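Local coordinates for lectin CEL-IV, C-type (Cucumaria echinata, PDB 3ALU), which binds galactose-containing sugars through a calcium ion, as a tetrameric C-type lectin, at residues A29-R34 and T48-A52; I75-P81 and I124-S130; P81-I85 and N141-I146; N116-G122 and A135-S139. All coordinates share one frame; numbering follows the deposited sequence.

Interaction 1. Residues A29-R34 and T48-A52; sequences AENACR and TGHLA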
# COMPACT_ATOMS: atom_id res chain seq x y z
N ALA A 29 16.12 0.91 -24.58
CA ALA A 29 15.78 1.23 -23.19
C ALA A 29 14.29 1.28 -23.03
O ALA A 29 13.72 0.65 -22.12
CB ALA A 29 16.47 2.57 -22.70
N GLU A 30 13.59 2.00 -23.92
CA GLU A 30 12.13 2.00 -23.87
C GLU A 30 11.57 0.55 -23.95
O GLU A 30 10.69 0.17 -23.17
CB GLU A 30 11.57 2.90 -24.98
CG GLU A 30 10.05 2.84 -25.14
CD GLU A 30 9.22 3.40 -23.97
OE1 GLU A 30 8.02 3.11 -23.99
OE2 GLU A 30 9.74 4.13 -23.07
N ASN A 31 12.09 -0.25 -24.87
CA ASN A 31 11.58 -1.62 -24.99
C ASN A 31 11.86 -2.45 -23.74
O ASN A 31 11.04 -3.29 -23.36
CB ASN A 31 12.21 -2.30 -26.22
CG ASN A 31 11.50 -3.60 -26.58
OD1 ASN A 31 12.07 -4.69 -26.45
ND2 ASN A 31 10.24 -3.49 -26.98
N ALA A 32 12.98 -2.18 -23.08
CA ALA A 32 13.33 -2.87 -21.82
C ALA A 32 12.25 -2.54 -20.78
O ALA A 32 11.74 -3.43 -20.07
CB ALA A 32 14.72 -2.44 -21.35
N CYS A 33 11.87 -1.26 -20.69
CA CYS A 33 10.83 -0.88 -19.74
C CYS A 33 9.47 -1.49 -20.08
O CYS A 33 8.66 -1.73 -19.18
CB CYS A 33 10.73 0.66 -19.67
SG CYS A 33 12.21 1.52 -19.10
N ARG A 34 9.19 -1.71 -21.37
CA ARG A 34 7.93 -2.30 -21.81
C ARG A 34 7.79 -3.77 -21.46
O ARG A 34 6.71 -4.34 -21.67
CB ARG A 34 7.76 -2.11 -23.32
CG ARG A 34 7.47 -0.67 -23.71
CD ARG A 34 7.32 -0.56 -25.21
NE ARG A 34 7.14 0.84 -25.57
CZ ARG A 34 6.87 1.27 -26.80
NH1 ARG A 34 6.77 0.38 -27.79
NH2 ARG A 34 6.72 2.57 -27.03
N THR A 48 1.90 -1.35 -20.37
CA THR A 48 3.33 -1.68 -20.12
C THR A 48 4.00 -0.57 -19.35
O THR A 48 3.50 0.56 -19.30
CB THR A 48 4.06 -1.82 -21.35
OG1 THR A 48 4.01 -0.73 -22.16
CG2 THR A 48 3.69 -3.00 -22.01
N GLY A 49 5.14 -0.90 -18.78
CA GLY A 49 6.05 0.13 -18.27
C GLY A 49 6.63 0.93 -19.44
O GLY A 49 6.42 0.60 -20.63
N HIS A 50 7.33 1.99 -19.08
CA HIS A 50 7.89 2.96 -20.04
C HIS A 50 9.08 3.59 -19.37
O HIS A 50 9.26 3.53 -18.15
CB HIS A 50 6.89 4.09 -20.38
CG HIS A 50 5.70 3.61 -21.13
ND1 HIS A 50 5.76 3.24 -22.46
CD2 HIS A 50 4.45 3.30 -20.70
CE1 HIS A 50 4.58 2.77 -22.83
NE2 HIS A 50 3.77 2.79 -21.79
N LEU A 51 9.94 4.20 -20.18
CA LEU A 51 10.92 5.09 -19.59
C LEU A 51 10.15 6.14 -18.79
O LEU A 51 9.01 6.49 -19.14
CB LEU A 51 11.76 5.74 -20.67
CG LEU A 51 12.82 4.87 -21.31
CD1 LEU A 51 13.30 5.50 -22.61
CD2 LEU A 51 13.97 4.68 -20.35
N ALA A 52 10.77 6.65 -17.72
CA ALA A 52 10.09 7.52 -16.78
C ALA A 52 9.65 8.83 -17.44
O ALA A 52 10.42 9.40 -18.20
CB ALA A 52 11.01 7.83 -15.62
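The carboxylate of E30 takes hold of H50 and L51 at once, one oxygen for each. H50 donates ND1 to E30 OE1 over 2.7 Å, a nearly straight bond (168°) that reaches the syn lone pair of the oxygen in the plane of the imidazole, with carboxylate and ring almost coplanar. L51 N bonds to E30 OE2 at 2.9 Å. The carboxylate gets there because CG lies anti to the backbone N (chi1 173°) and the chain then bends at chi2. On its anti side E30 OE1 also accepts R34 NE, 2.9 Å away, in a salt bridge one helical turn along, an arginine placed to favour the charged carboxylate. T99, through its hydroxyl, is a further partner of E30 OE2. In the C-type lectin fold this fastens the C-terminal part of helix 26-33 to the end of strand 45-51, beside the disulfide of C33 with C147. C33 CB presses on the carbonyl carbon H50 C at 3.4 Å, while C33 SG faces the leucine methyl L51 CD2. That methyl also meets A29 CB at 4.0 Å, and L51 CD1 lies along the E30 backbone. Farther out, T48 CG2 touches the R34 carbonyl oxygen, and the aliphatic CG of R34 passes near T48 OG1. Y145 of strand 143-148 packs against A29, C33 and L51.

Interaction 2. Residues I75-P81 and I124-S130; sequences ITGGWAP and IAAGDYS. With GLA (alpha-D-galactopyranose), chain E; GLC (alpha-D-glucopyranose), chain B; FRU (beta-D-fructofuranose), chain C.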
# COMPACT_ATOMS: atom_id res chain seq x y z
N ILE A 75 29.47 10.33 -10.62
CA ILE A 75 29.15 11.77 -10.81
C ILE A 75 30.40 12.56 -11.27
O ILE A 75 31.41 12.56 -10.56
CB ILE A 75 28.59 12.42 -9.52
CG1 ILE A 75 27.35 11.67 -8.99
CG2 ILE A 75 28.20 13.90 -9.77
CD1 ILE A 75 26.30 11.30 -10.08
N THR A 76 30.33 13.19 -12.43
CA THR A 76 31.49 13.94 -12.96
C THR A 76 31.29 15.44 -12.81
O THR A 76 30.24 15.90 -12.30
CB THR A 76 31.77 13.60 -14.47
OG1 THR A 76 30.78 14.24 -15.30
CG2 THR A 76 31.78 12.08 -14.70
N GLY A 77 32.28 16.22 -13.26
CA GLY A 77 32.12 17.67 -13.37
C GLY A 77 31.36 18.05 -14.61
O GLY A 77 31.04 19.22 -14.80
N GLY A 78 31.13 17.07 -15.50
CA GLY A 78 30.41 17.31 -16.78
C GLY A 78 28.93 16.99 -16.67
O GLY A 78 28.33 17.19 -15.61
N TRP A 79 28.34 16.54 -17.76
CA TRP A 79 26.96 16.05 -17.79
C TRP A 79 26.82 14.67 -17.17
O TRP A 79 25.75 14.34 -16.62
CB TRP A 79 26.48 15.96 -19.24
CG TRP A 79 26.57 17.27 -20.00
CD1 TRP A 79 27.67 17.75 -20.68
CD2 TRP A 79 25.51 18.23 -20.21
NE1 TRP A 79 27.37 18.96 -21.26
CE2 TRP A 79 26.06 19.28 -21.00
CE3 TRP A 79 24.18 18.32 -19.79
CZ2 TRP A 79 25.30 20.38 -21.40
CZ3 TRP A 79 23.42 19.42 -20.18
CH2 TRP A 79 24.00 20.45 -20.97
N ALA A 80 27.87 13.85 -17.32
CA ALA A 80 27.84 12.43 -16.95
C ALA A 80 27.72 12.26 -15.45
O ALA A 80 28.36 12.99 -14.69
CB ALA A 80 29.11 11.70 -17.45
N PRO A 81 26.93 11.26 -15.01
CA PRO A 81 26.22 10.27 -15.84
C PRO A 81 24.86 10.74 -16.42
O PRO A 81 24.06 11.33 -15.71
CB PRO A 81 26.02 9.10 -14.87
CG PRO A 81 25.90 9.76 -13.52
CD PRO A 81 26.75 11.00 -13.57
N ILE A 124 18.26 12.60 -18.00
CA ILE A 124 18.70 13.27 -16.77
C ILE A 124 20.22 13.30 -16.83
O ILE A 124 20.86 12.26 -16.98
CB ILE A 124 18.21 12.51 -15.51
CG1 ILE A 124 16.71 12.81 -15.30
CG2 ILE A 124 19.05 12.88 -14.24
CD1 ILE A 124 16.02 11.93 -14.22
N ALA A 125 20.80 14.49 -16.73
CA ALA A 125 22.25 14.60 -16.79
C ALA A 125 22.71 14.87 -15.36
O ALA A 125 22.65 16.00 -14.90
CB ALA A 125 22.66 15.72 -17.78
N ALA A 126 23.14 13.84 -14.63
CA ALA A 126 23.36 14.00 -13.19
C ALA A 126 24.73 14.50 -12.78
O ALA A 126 25.00 14.69 -11.57
CB ALA A 126 23.06 12.66 -12.45
N GLY A 127 25.61 14.67 -13.77
CA GLY A 127 26.90 15.31 -13.52
C GLY A 127 26.74 16.71 -12.98
O GLY A 127 25.68 17.34 -13.11
N ASP A 128 27.82 17.25 -12.42
CA ASP A 128 27.75 18.55 -11.75
C ASP A 128 27.48 19.73 -12.67
O ASP A 128 27.04 20.76 -12.20
CB ASP A 128 29.00 18.82 -10.92
CG ASP A 128 29.09 17.94 -9.70
OD1 ASP A 128 30.20 17.84 -9.16
OD2 ASP A 128 28.08 17.36 -9.27
N TYR A 129 27.71 19.56 -13.97
CA TYR A 129 27.45 20.66 -14.91
C TYR A 129 25.95 20.98 -14.95
O TYR A 129 25.54 22.12 -15.09
CB TYR A 129 27.96 20.30 -16.32
CG TYR A 129 27.79 21.43 -17.30
CD1 TYR A 129 28.53 22.60 -17.14
CD2 TYR A 129 26.89 21.34 -18.35
CE1 TYR A 129 28.37 23.68 -18.00
CE2 TYR A 129 26.72 22.42 -19.24
CZ TYR A 129 27.49 23.56 -19.05
OH TYR A 129 27.36 24.64 -19.88
N SER A 130 25.14 19.93 -14.84
CA SER A 130 23.69 20.01 -15.12
C SER A 130 22.81 19.74 -13.90
O SER A 130 21.63 20.13 -13.87
CB SER A 130 23.39 19.00 -16.25
OG SER A 130 24.28 17.86 -16.12
C1 GLA E . 27.07 17.90 -25.55
C2 GLA E . 25.93 18.75 -26.13
C3 GLA E . 24.96 19.26 -25.07
C4 GLA E . 24.45 18.11 -24.20
C5 GLA E . 25.65 17.28 -23.69
C6 GLA E . 25.23 16.05 -22.87
O2 GLA E . 26.47 19.90 -26.81
O3 GLA E . 23.88 19.94 -25.72
O4 GLA E . 23.61 17.29 -25.03
O5 GLA E . 26.46 16.82 -24.78
O6 GLA E . 24.54 15.16 -23.75
C1 GLC B . 30.33 21.01 -22.03
C2 GLC B . 31.41 20.24 -21.28
C3 GLC B . 32.22 19.38 -22.25
C4 GLC B . 31.31 18.45 -23.05
C5 GLC B . 30.16 19.20 -23.73
C6 GLC B . 29.21 18.18 -24.39
O2 GLC B . 32.27 21.19 -20.63
O3 GLC B . 33.16 18.60 -21.49
O4 GLC B . 32.11 17.84 -24.06
O5 GLC B . 29.51 20.11 -22.81
O6 GLC B . 27.94 18.75 -24.78
C1 FRU C . 30.88 24.01 -21.32
C2 FRU C . 30.32 23.36 -22.60
C3 FRU C . 30.55 24.25 -23.83
C4 FRU C . 29.43 23.81 -24.77
C5 FRU C . 28.30 23.36 -23.85
C6 FRU C . 27.70 22.05 -24.34
O1 FRU C . 30.21 25.26 -21.08
O2 FRU C . 30.93 22.07 -22.81
O3 FRU C . 31.85 24.10 -24.41
O4 FRU C . 29.01 24.86 -25.66
O5 FRU C . 28.88 23.18 -22.54
O6 FRU C . 26.52 22.32 -25.09
O HOH W 1 31.40 15.03 -8.25
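W79 lies between Y129 and the bound galactose. Its CB sits near A125 CB and the galactose carbon C6, and with CG anti to the carbonyl carbon (chi1 -57°) the indole runs out beside the Y129 side chain. CG and CD2 lie under C6 of the sugar; CE2 lies 3.4 Å from GLA C5, so the apolar side of galactose rests on one indole face. Over the opposite face comes the edge of Y129, an edge-to-face pair with planes at 63° and W79 CZ2 3.3 Å from Y129 CE2. At the indole edge W79 NE1 donates to GLC O5 at 2.9 Å and CE3 meets A125 CB; S130 CB is also near CE3. Y129 OH accepts a bond from the fructose hydroxyl O1, so the two aromatic residues meet all three sugar units of raffinose. Behind them the backbones are laced by D128 N to T76 O (2.8 Å), Y129 N to G78 O, G127 N to W79 O and A126 N to P81 O. The loop before strand 82-89 thus lies against the end of strand 120-125 and the loop that follows it, with A126 packed on helix 57-70 and W79 on A135 of strand 134-137.

Interaction 3. Residues P81-I85 and N141-I146; sequences PQVYI and NNFKYI. With GLA (alpha-D-galactopyranose), chain E; EDO (1,2-ethanediol), chain J.
Q82 meets F143 with its CB over one face of the phenyl ring, a CH-pi contact 3.8 Å from the centroid, while N141 CB lies over the opposite face. Beyond CG the glutamine chain is extended, carrying its amide past the ring to the sugar: Q82 NE2 donates to GLA O6 at 2.7 Å, and OE1 accepts from an ethanediol molecule probably left from crystallisation. A water bridges Q82 O and K144 N. At V83 the CG1 methyl, anti to the backbone N (chi1 176°), reaches I146 CG1 at 3.7 Å and also packs on the CA of Y145. Y84 brings the two strands into parallel pairing with Y145: Y84 N bonds to K144 O at 2.9 Å, and I146 N to Y84 O at 3.2 Å. The Y84 ring takes F143 CD1 over its centre, the two rings inclined at 48°. Its hydroxyl donates to the N141 carbonyl oxygen, with Y84 OH and N141 O 2.7 Å apart, tying the ring to the loop ahead of strand 143-148. On the sheet face of Y84 and Y145 the CB atoms touch at 3.9 Å; the hydroxyl of Y145 has its partner in N22. Here strands 82-89 and 143-148 are parallel neighbours, splayed by 45°, within the mixed sheet of the C-type lectin domain, and Q82 extends from that sheet into the galactose pocket.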
# COMPACT_ATOMS: atom_id res chain seq x y z
N PRO A 81 26.93 11.26 -15.01
CA PRO A 81 26.22 10.27 -15.84
C PRO A 81 24.86 10.74 -16.42
O PRO A 81 24.06 11.33 -15.71
CB PRO A 81 26.02 9.10 -14.87
CG PRO A 81 25.90 9.76 -13.52
CD PRO A 81 26.75 11.00 -13.57
N GLN A 82 24.60 10.36 -17.67
CA GLN A 82 23.33 10.69 -18.29
C GLN A 82 22.48 9.43 -18.27
O GLN A 82 22.96 8.36 -18.60
CB GLN A 82 23.58 11.13 -19.72
CG GLN A 82 24.44 12.35 -19.72
CD GLN A 82 24.70 12.87 -21.13
OE1 GLN A 82 25.76 12.62 -21.71
NE2 GLN A 82 23.73 13.58 -21.69
N VAL A 83 21.21 9.59 -17.90
CA VAL A 83 20.32 8.47 -17.71
C VAL A 83 19.05 8.77 -18.49
O VAL A 83 18.39 9.81 -18.22
CB VAL A 83 19.99 8.35 -16.20
CG1 VAL A 83 18.95 7.24 -15.93
CG2 VAL A 83 21.31 8.13 -15.35
N TYR A 84 18.67 7.89 -19.43
CA TYR A 84 17.50 8.12 -20.23
C TYR A 84 16.22 8.22 -19.45
O TYR A 84 16.00 7.47 -18.51
CB TYR A 84 17.30 7.03 -21.28
CG TYR A 84 18.10 7.18 -22.53
CD1 TYR A 84 18.09 8.40 -23.26
CD2 TYR A 84 18.79 6.08 -23.05
CE1 TYR A 84 18.82 8.50 -24.44
CE2 TYR A 84 19.50 6.19 -24.24
CZ TYR A 84 19.49 7.40 -24.96
OH TYR A 84 20.22 7.50 -26.13
N ILE A 85 15.39 9.19 -19.86
CA ILE A 85 13.99 9.25 -19.45
C ILE A 85 13.15 9.21 -20.74
O ILE A 85 13.73 9.21 -21.86
CB ILE A 85 13.72 10.51 -18.64
CG1 ILE A 85 14.06 11.75 -19.48
CG2 ILE A 85 14.54 10.49 -17.31
CD1 ILE A 85 13.78 13.10 -18.70
N ASN A 141 22.98 6.96 -28.53
CA ASN A 141 23.75 6.90 -27.29
C ASN A 141 23.27 5.76 -26.39
O ASN A 141 22.08 5.60 -26.22
CB ASN A 141 23.64 8.21 -26.52
CG ASN A 141 24.58 9.26 -27.05
OD1 ASN A 141 24.17 10.16 -27.80
ND2 ASN A 141 25.84 9.14 -26.71
N ASN A 142 24.22 5.01 -25.83
CA ASN A 142 23.93 3.85 -24.95
C ASN A 142 24.08 4.30 -23.49
O ASN A 142 25.20 4.49 -23.01
CB ASN A 142 24.91 2.69 -25.27
CG ASN A 142 24.46 1.82 -26.44
OD1 ASN A 142 24.14 2.30 -27.51
ND2 ASN A 142 24.45 0.49 -26.24
N PHE A 143 22.97 4.51 -22.79
CA PHE A 143 22.98 5.01 -21.42
C PHE A 143 22.21 4.07 -20.45
O PHE A 143 21.37 3.27 -20.87
CB PHE A 143 22.25 6.36 -21.30
CG PHE A 143 22.89 7.54 -21.99
CD1 PHE A 143 22.06 8.60 -22.39
CD2 PHE A 143 24.27 7.66 -22.19
CE1 PHE A 143 22.59 9.76 -22.98
CE2 PHE A 143 24.81 8.80 -22.83
CZ PHE A 143 23.95 9.83 -23.23
N LYS A 144 22.49 4.22 -19.17
CA LYS A 144 21.60 3.74 -18.10
C LYS A 144 20.24 4.45 -18.29
O LYS A 144 20.13 5.45 -19.04
CB LYS A 144 22.18 4.11 -16.77
CG LYS A 144 23.57 3.43 -16.52
CD LYS A 144 23.96 3.58 -15.07
CE LYS A 144 25.27 2.78 -14.77
NZ LYS A 144 26.46 3.32 -15.51
N TYR A 145 19.20 3.95 -17.61
CA TYR A 145 17.85 4.43 -17.89
C TYR A 145 16.98 4.16 -16.69
O TYR A 145 17.23 3.24 -15.92
CB TYR A 145 17.27 3.76 -19.19
CG TYR A 145 17.25 2.22 -19.13
CD1 TYR A 145 18.39 1.50 -19.46
CD2 TYR A 145 16.09 1.53 -18.78
CE1 TYR A 145 18.39 0.09 -19.39
CE2 TYR A 145 16.07 0.12 -18.73
CZ TYR A 145 17.25 -0.57 -19.03
OH TYR A 145 17.28 -1.96 -18.96
N ILE A 146 15.96 4.99 -16.50
CA ILE A 146 14.95 4.77 -15.47
C ILE A 146 13.63 4.37 -16.08
O ILE A 146 13.08 5.05 -16.96
CB ILE A 146 14.72 6.03 -14.59
CG1 ILE A 146 16.00 6.45 -13.88
CG2 ILE A 146 13.61 5.83 -13.59
CD1 ILE A 146 16.00 7.94 -13.53
C1 GLA E . 27.07 17.90 -25.55
C2 GLA E . 25.93 18.75 -26.13
C3 GLA E . 24.96 19.26 -25.07
C4 GLA E . 24.45 18.11 -24.20
C5 GLA E . 25.65 17.28 -23.69
C6 GLA E . 25.23 16.05 -22.87
O2 GLA E . 26.47 19.90 -26.81
O3 GLA E . 23.88 19.94 -25.72
O4 GLA E . 23.61 17.29 -25.03
O5 GLA E . 26.46 16.82 -24.78
O6 GLA E . 24.54 15.16 -23.75
C1 EDO J . 26.73 9.61 -20.04
O1 EDO J . 26.94 8.72 -18.97
C2 EDO J . 27.73 10.73 -19.98
O2 EDO J . 28.19 11.01 -21.29
O HOH W 2 24.69 6.26 -18.55

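Interaction 4. Residues N116-G122 and A135-S139; sequences NGPNSRG and ADVYS. With CA (calcium ion), chain K; GLA (alpha-D-galactopyranose), chain E; EDO (1,2-ethanediol), chain I.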
# COMPACT_ATOMS: atom_id res chain seq x y z
N ASN A 116 19.69 19.58 -29.97
CA ASN A 116 20.13 18.54 -30.92
C ASN A 116 19.01 18.00 -31.78
O ASN A 116 19.16 16.96 -32.44
CB ASN A 116 20.89 17.41 -30.20
CG ASN A 116 22.23 17.86 -29.67
OD1 ASN A 116 22.46 17.90 -28.47
ND2 ASN A 116 23.14 18.26 -30.59
N GLY A 117 17.87 18.68 -31.78
CA GLY A 117 16.77 18.32 -32.71
C GLY A 117 17.15 18.47 -34.17
O GLY A 117 18.10 19.19 -34.47
N PRO A 118 16.38 17.84 -35.09
CA PRO A 118 15.14 17.11 -34.82
C PRO A 118 15.41 15.72 -34.28
O PRO A 118 16.48 15.20 -34.45
CB PRO A 118 14.51 16.94 -36.22
CG PRO A 118 15.73 16.96 -37.17
CD PRO A 118 16.59 18.03 -36.55
N ASN A 119 14.40 15.14 -33.66
CA ASN A 119 14.48 13.70 -33.30
C ASN A 119 15.59 13.33 -32.37
O ASN A 119 16.33 12.35 -32.58
CB ASN A 119 14.41 12.83 -34.57
CG ASN A 119 13.20 13.20 -35.43
OD1 ASN A 119 12.05 13.23 -34.94
ND2 ASN A 119 13.44 13.52 -36.71
N SER A 120 15.69 14.09 -31.28
CA SER A 120 16.65 13.80 -30.19
C SER A 120 15.87 13.23 -29.00
O SER A 120 14.65 13.20 -29.03
CB SER A 120 17.39 15.05 -29.77
OG SER A 120 16.45 16.12 -29.48
N ARG A 121 16.60 12.87 -27.94
CA ARG A 121 15.99 12.15 -26.81
C ARG A 121 16.49 12.78 -25.51
O ARG A 121 17.65 13.20 -25.42
CB ARG A 121 16.43 10.66 -26.85
CG ARG A 121 16.00 9.94 -28.16
CD ARG A 121 14.51 9.97 -28.31
NE ARG A 121 14.06 9.24 -29.52
CZ ARG A 121 13.43 9.81 -30.56
NH1 ARG A 121 13.18 11.13 -30.59
NH2 ARG A 121 13.05 9.03 -31.58
N GLY A 122 15.62 12.84 -24.52
CA GLY A 122 16.03 13.44 -23.23
C GLY A 122 16.67 12.49 -22.23
O GLY A 122 16.35 11.29 -22.19
N ALA A 135 19.38 16.91 -20.64
CA ALA A 135 20.06 17.19 -21.91
C ALA A 135 19.35 16.42 -22.99
O ALA A 135 18.81 15.34 -22.73
CB ALA A 135 21.53 16.74 -21.84
N ASP A 136 19.31 16.95 -24.22
CA ASP A 136 18.89 16.08 -25.32
C ASP A 136 20.10 15.52 -26.04
O ASP A 136 21.16 16.17 -26.10
CB ASP A 136 17.89 16.74 -26.30
CG ASP A 136 18.54 17.80 -27.22
OD1 ASP A 136 19.45 18.52 -26.79
OD2 ASP A 136 18.07 17.93 -28.37
N VAL A 137 19.94 14.28 -26.50
CA VAL A 137 21.05 13.54 -27.10
C VAL A 137 20.54 12.77 -28.29
O VAL A 137 19.35 12.53 -28.44
CB VAL A 137 21.67 12.52 -26.08
CG1 VAL A 137 22.23 13.20 -24.81
CG2 VAL A 137 20.69 11.37 -25.72
N TYR A 138 21.46 12.35 -29.16
CA TYR A 138 21.06 11.47 -30.26
C TYR A 138 20.77 10.08 -29.72
O TYR A 138 21.41 9.61 -28.75
CB TYR A 138 22.13 11.48 -31.39
CG TYR A 138 22.25 12.86 -31.95
CD1 TYR A 138 23.44 13.57 -31.85
CD2 TYR A 138 21.13 13.50 -32.50
CE1 TYR A 138 23.52 14.90 -32.32
CE2 TYR A 138 21.21 14.80 -32.97
CZ TYR A 138 22.40 15.48 -32.87
OH TYR A 138 22.48 16.79 -33.32
N SER A 139 19.80 9.44 -30.35
CA SER A 139 19.14 8.24 -29.83
C SER A 139 20.03 7.02 -29.82
O SER A 139 19.72 6.01 -29.18
CB SER A 139 17.87 7.94 -30.63
OG SER A 139 18.18 7.54 -31.96
CA CA K . 21.84 18.49 -26.36
C1 GLA E . 27.07 17.90 -25.55
C2 GLA E . 25.93 18.75 -26.13
C3 GLA E . 24.96 19.26 -25.07
C4 GLA E . 24.45 18.11 -24.20
C5 GLA E . 25.65 17.28 -23.69
C6 GLA E . 25.23 16.05 -22.87
O2 GLA E . 26.47 19.90 -26.81
O3 GLA E . 23.88 19.94 -25.72
O4 GLA E . 23.61 17.29 -25.03
O5 GLA E . 26.46 16.82 -24.78
O6 GLA E . 24.54 15.16 -23.75
C1 EDO I . 24.10 14.79 -28.72
O1 EDO I . 24.17 13.37 -28.49
C2 EDO I . 24.83 15.56 -27.64
O2 EDO I . 26.18 15.70 -28.07
O HOH W 3 20.66 18.13 -34.97
O HOH W 4 18.55 10.95 -32.41
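D136 and N116 bind the same calcium ion and are joined to each other directly. The carboxylate of D136 is swung between its own backbone N and carbonyl carbon (chi1 73°), which turns OD1 to the calcium at 2.4 Å and OD2 toward the 116-122 segment. There D136 OD2 is gripped twice: N116 N donates to its syn lone pair at 2.8 Å, and S120 OG to its anti lone pair at 2.7 Å. These two bonds hold the carboxylate in place as a metal ligand. The carbonyl oxygen of D136 is a calcium ligand too. N116 has CG anti to the carbonyl carbon (chi1 -69°), which sends its amide toward the metal: N116 OD1 coordinates calcium at 2.3 Å, while ND2 bonds to the Y138 hydroxyl at 3.2 Å, fixing which way the amide faces. The Y138 ring stands nearly crosswise to the N116 side chain, its CE2 atom 3.0 Å from N116 O. A water links Y138 OH with G117 O.

R121 and V137 form an antiparallel hydrogen-bonded pair, R121 N to V137 O and V137 N to R121 O. The R121 side chain lays CG against S139 CB at 3.7 Å and turns NH1 back to S120 O; its guanidinium also makes a cation-pi contact with F26. V137 CG1 and A135 CB border the galactose. O3 and O4 of that sugar complete the calcium shell together with E113 and N115, the direct sugar-to-calcium binding that marks the carbohydrate site of C-type lectins, here built on the hairpin of strands 120-125 and 134-137.

From the N terminus, interaction 1 comes first and closes a short loop between helix 26-33 and strand 45-51 before any other contact opens. The remaining three are interwoven. Interaction 2 opens in the loop after helix 57-70, and interaction 3 starts at P81, which the two share; their partner segments follow in the same order, so they cross. Interaction 4 crosses interaction 2 as well, yet its hairpin falls wholly within the span of interaction 3. Strand 143-148 lies next to strands 45-51 and 82-89, connecting interaction 1, through A52 and I146, to interaction 3. Interactions 2, 3 and 4 all converge on the bound galactose, whereas interaction 1 lies away from it.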